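Local coordinates for protein D-alanyl-lipoteichoic acid synthetase (Streptococcus pneumoniae, PDB 3BMA) that probably takes part in adding D-alanine to lipoteichoic acid during cell wall biogenesis, as a membrane-associated member of the DltD family, at residues 123-128 with 152-157. The protein carries 1 engineered substitution. Residues are numbered along the deposited sequence; the frame is centred on the assembly and turned at random.
Sequences QYFNGD and QQFPNV
F125 and F154 meet ring to ring in a helical part of this DltD protein, whose family belongs to the SGNH hydrolase clan and whose core is a parallel five-stranded sheet. The pair is a compact example of how two helix junctions can meet through one pair of aromatic side chains. F125 sits in the short link between helices 118-124 and 127-136, while F154 is the first residue to leave helical geometry after helix 141-153.

The aromatic contact is oblique: the ring centroids lie 5.8 Å apart and the planes are inclined by 31°, which is neither a stack nor a T-shape. Both residues are buried, although their backbones stay well separated. With its CG anti to the backbone N (chi1 -174°), F125 carries its ring from the link toward the end of helix 141-153, where it meets F154.

Aliphatic and aromatic groups also pack around the pair. The aliphatic CG of Q153 lies 3.5 Å above the centre of one face of the F154 ring, while F121 and Q122 of helix 118-124 touch F154 and L150 of helix 141-153 touches F125. In the assembly, F193 of a second subunit meets F154 edge-to-face and F197 of that subunit adds another ring, extending the aromatic cluster across the subunit interface.

Hydrogen bonds tie the end of helix 141-153 to residues at and just before the start of helix 118-124: Q153 reaches Y116 OH through its OE1 and the carbonyl of P118 through its NE2. Between the two phenylalanines, the closest approach is made at one ring corner each, F125 CD2 to F154 CE1 at 3.5 Å.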
ATOM      1  N   GLN C 123     -23.794  19.684  -7.653  1.00 29.76           N
ATOM      2  CA  GLN C 123     -22.934  20.761  -8.101  1.00 33.98           C
ATOM      3  C   GLN C 123     -21.914  21.189  -7.051  1.00 33.53           C
ATOM      4  O   GLN C 123     -20.830  21.657  -7.400  1.00 38.62           O
ATOM      5  CB  GLN C 123     -23.781  21.956  -8.539  1.00 31.05           C
ATOM      6  CG  GLN C 123     -24.749  21.639  -9.676  1.00 40.31           C
ATOM      7  CD  GLN C 123     -25.575  22.843 -10.103  1.00 50.31           C
ATOM      8  OE1 GLN C 123     -25.034  23.909 -10.411  1.00 61.72           O
ATOM      9  NE2 GLN C 123     -26.893  22.676 -10.128  1.00 54.90           N
ATOM     10  N   TYR C 124     -22.248  21.013  -5.773  1.00 31.88           N
ATOM     11  CA  TYR C 124     -21.432  21.568  -4.690  1.00 31.22           C
ATOM     12  C   TYR C 124     -20.648  20.507  -3.907  1.00 35.76           C
ATOM     13  O   TYR C 124     -19.845  20.835  -3.033  1.00 38.08           O
ATOM     14  CB  TYR C 124     -22.286  22.438  -3.750  1.00 35.31           C
ATOM     15  CG  TYR C 124     -23.320  23.305  -4.456  1.00 35.62           C
ATOM     16  CD1 TYR C 124     -22.952  24.190  -5.473  1.00 41.82           C
ATOM     17  CD2 TYR C 124     -24.665  23.247  -4.092  1.00 35.89           C
ATOM     18  CE1 TYR C 124     -23.899  24.971  -6.123  1.00 40.15           C
ATOM     19  CE2 TYR C 124     -25.620  24.033  -4.729  1.00 33.18           C
ATOM     20  CZ  TYR C 124     -25.231  24.889  -5.747  1.00 40.43           C
ATOM     21  OH  TYR C 124     -26.171  25.672  -6.385  1.00 37.63           O
ATOM     22  N   PHE C 125     -20.881  19.239  -4.234  1.00 31.02           N
ATOM     23  CA  PHE C 125     -20.152  18.130  -3.630  1.00 30.62           C
ATOM     24  C   PHE C 125     -19.082  17.638  -4.607  1.00 35.89           C
ATOM     25  O   PHE C 125     -19.402  17.167  -5.704  1.00 43.76           O
ATOM     26  CB  PHE C 125     -21.124  17.005  -3.265  1.00 29.84           C
ATOM     27  CG  PHE C 125     -20.496  15.862  -2.508  1.00 28.02           C
ATOM     28  CD1 PHE C 125     -20.205  15.979  -1.156  1.00 26.62           C
ATOM     29  CD2 PHE C 125     -20.219  14.663  -3.145  1.00 34.68           C
ATOM     30  CE1 PHE C 125     -19.634  14.928  -0.454  1.00 28.06           C
ATOM     31  CE2 PHE C 125     -19.651  13.599  -2.452  1.00 31.56           C
ATOM     32  CZ  PHE C 125     -19.356  13.733  -1.103  1.00 34.89           C
ATOM     33  N   ASN C 126     -17.815  17.772  -4.219  1.00 32.32           N
ATOM     34  CA  ASN C 126     -16.711  17.231  -5.011  1.00 31.72           C
ATOM     35  C   ASN C 126     -16.058  16.025  -4.330  1.00 28.11           C
ATOM     36  O   ASN C 126     -16.467  15.642  -3.234  1.00 22.39           O
ATOM     37  CB  ASN C 126     -15.680  18.322  -5.365  1.00 29.53           C
ATOM     38  CG  ASN C 126     -14.992  18.926  -4.146  1.00 27.80           C
ATOM     39  OD1 ASN C 126     -15.104  18.428  -3.025  1.00 18.77           O
ATOM     40  ND2 ASN C 126     -14.254  20.008  -4.371  1.00 29.82           N
ATOM     41  N   GLY C 127     -15.043  15.453  -4.977  1.00 27.95           N
ATOM     42  CA  GLY C 127     -14.283  14.326  -4.431  1.00 24.85           C
ATOM     43  C   GLY C 127     -13.399  14.652  -3.244  1.00 26.31           C
ATOM     44  O   GLY C 127     -13.068  13.772  -2.446  1.00 20.05           O
ATOM     45  N   ASP C 128     -13.009  15.919  -3.128  1.00 26.40           N
ATOM     46  CA  ASP C 128     -12.234  16.385  -1.979  1.00 21.13           C
ATOM     47  C   ASP C 128     -13.088  16.364  -0.713  1.00 22.77           C
ATOM     48  O   ASP C 128     -12.577  16.073   0.366  1.00 34.84           O
ATOM     49  CB  ASP C 128     -11.653  17.782  -2.243  1.00 24.40           C
ATOM     50  CG  ASP C 128     -10.782  18.286  -1.105  1.00 30.80           C
ATOM     51  OD1 ASP C 128     -10.071  17.485  -0.455  1.00 37.58           O
ATOM     52  OD2 ASP C 128     -10.810  19.502  -0.860  1.00 46.47           O
ATOM     53  N   GLN C 152     -28.144   7.553  -0.700  1.00 37.07           N
ATOM     54  CA  GLN C 152     -29.447   7.934  -1.234  1.00 38.87           C
ATOM     55  C   GLN C 152     -29.258   8.878  -2.418  1.00 43.03           C
ATOM     56  O   GLN C 152     -29.962   8.772  -3.423  1.00 48.58           O
ATOM     57  CB  GLN C 152     -30.298   8.609  -0.158  1.00 40.24           C
ATOM     58  CG  GLN C 152     -31.006   7.650   0.786  1.00 38.57           C
ATOM     59  CD  GLN C 152     -31.606   8.344   1.999  1.00 43.13           C
ATOM     60  OE1 GLN C 152     -31.777   9.563   2.016  1.00 45.89           O
ATOM     61  NE2 GLN C 152     -31.924   7.563   3.026  1.00 55.84           N
ATOM     62  N   GLN C 153     -28.296   9.791  -2.283  1.00 39.51           N
ATOM     63  CA  GLN C 153     -27.979  10.794  -3.301  1.00 35.84           C
ATOM     64  C   GLN C 153     -27.257  10.170  -4.489  1.00 32.61           C
ATOM     65  O   GLN C 153     -27.682  10.328  -5.630  1.00 32.84           O
ATOM     66  CB  GLN C 153     -27.121  11.907  -2.688  1.00 32.85           C
ATOM     67  CG  GLN C 153     -26.532  12.894  -3.687  1.00 38.19           C
ATOM     68  CD  GLN C 153     -27.539  13.893  -4.205  1.00 31.03           C
ATOM     69  OE1 GLN C 153     -28.510  14.221  -3.531  1.00 36.33           O
ATOM     70  NE2 GLN C 153     -27.313  14.384  -5.408  1.00 25.93           N
ATOM     71  N   PHE C 154     -26.152   9.483  -4.208  1.00 38.03           N
ATOM     72  CA  PHE C 154     -25.387   8.784  -5.232  1.00 32.16           C
ATOM     73  C   PHE C 154     -25.357   7.292  -4.913  1.00 37.48           C
ATOM     74  O   PHE C 154     -24.456   6.839  -4.202  1.00 33.99           O
ATOM     75  CB  PHE C 154     -23.941   9.279  -5.281  1.00 29.60           C
ATOM     76  CG  PHE C 154     -23.781  10.772  -5.383  1.00 33.43           C
ATOM     77  CD1 PHE C 154     -23.149  11.480  -4.362  1.00 26.37           C
ATOM     78  CD2 PHE C 154     -24.206  11.464  -6.510  1.00 34.16           C
ATOM     79  CE1 PHE C 154     -22.965  12.852  -4.455  1.00 30.80           C
ATOM     80  CE2 PHE C 154     -24.027  12.843  -6.609  1.00 32.49           C
ATOM     81  CZ  PHE C 154     -23.407  13.535  -5.582  1.00 30.97           C
ATOM     82  N   PRO C 155     -26.325   6.517  -5.445  1.00 40.33           N
ATOM     83  CA  PRO C 155     -26.347   5.061  -5.229  1.00 42.25           C
ATOM     84  C   PRO C 155     -25.075   4.353  -5.711  1.00 47.15           C
ATOM     85  O   PRO C 155     -24.649   3.370  -5.100  1.00 46.40           O
ATOM     86  CB  PRO C 155     -27.566   4.603  -6.037  1.00 42.92           C
ATOM     87  CG  PRO C 155     -28.422   5.817  -6.152  1.00 41.39           C
ATOM     88  CD  PRO C 155     -27.462   6.960  -6.271  1.00 39.10           C
ATOM     89  N   ASN C 156     -24.476   4.861  -6.787  1.00 50.50           N
ATOM     90  CA  ASN C 156     -23.179   4.383  -7.258  1.00 51.63           C
ATOM     91  C   ASN C 156     -22.075   5.421  -7.037  1.00 50.02           C
ATOM     92  O   ASN C 156     -21.434   5.877  -7.986  1.00 55.66           O
ATOM     93  CB  ASN C 156     -23.257   3.964  -8.731  1.00 50.72           C
ATOM     94  CG  ASN C 156     -23.942   2.623  -8.924  1.00 56.71           C
ATOM     95  OD1 ASN C 156     -23.911   1.757  -8.047  1.00 57.29           O
ATOM     96  ND2 ASN C 156     -24.556   2.440 -10.087  1.00 65.88           N
ATOM     97  N   VAL C 157     -21.863   5.780  -5.774  1.00 48.21           N
ATOM     98  CA  VAL C 157     -20.853   6.765  -5.374  1.00 43.96           C
ATOM     99  C   VAL C 157     -19.430   6.195  -5.518  1.00 42.09           C
ATOM    100  O   VAL C 157     -19.239   4.976  -5.525  1.00 44.45           O
ATOM    101  CB  VAL C 157     -21.139   7.287  -3.913  1.00 42.81           C
ATOM    102  CG1 VAL C 157     -20.835   6.225  -2.846  1.00 44.03           C
ATOM    103  CG2 VAL C 157     -20.421   8.599  -3.617  1.00 30.22           C
TER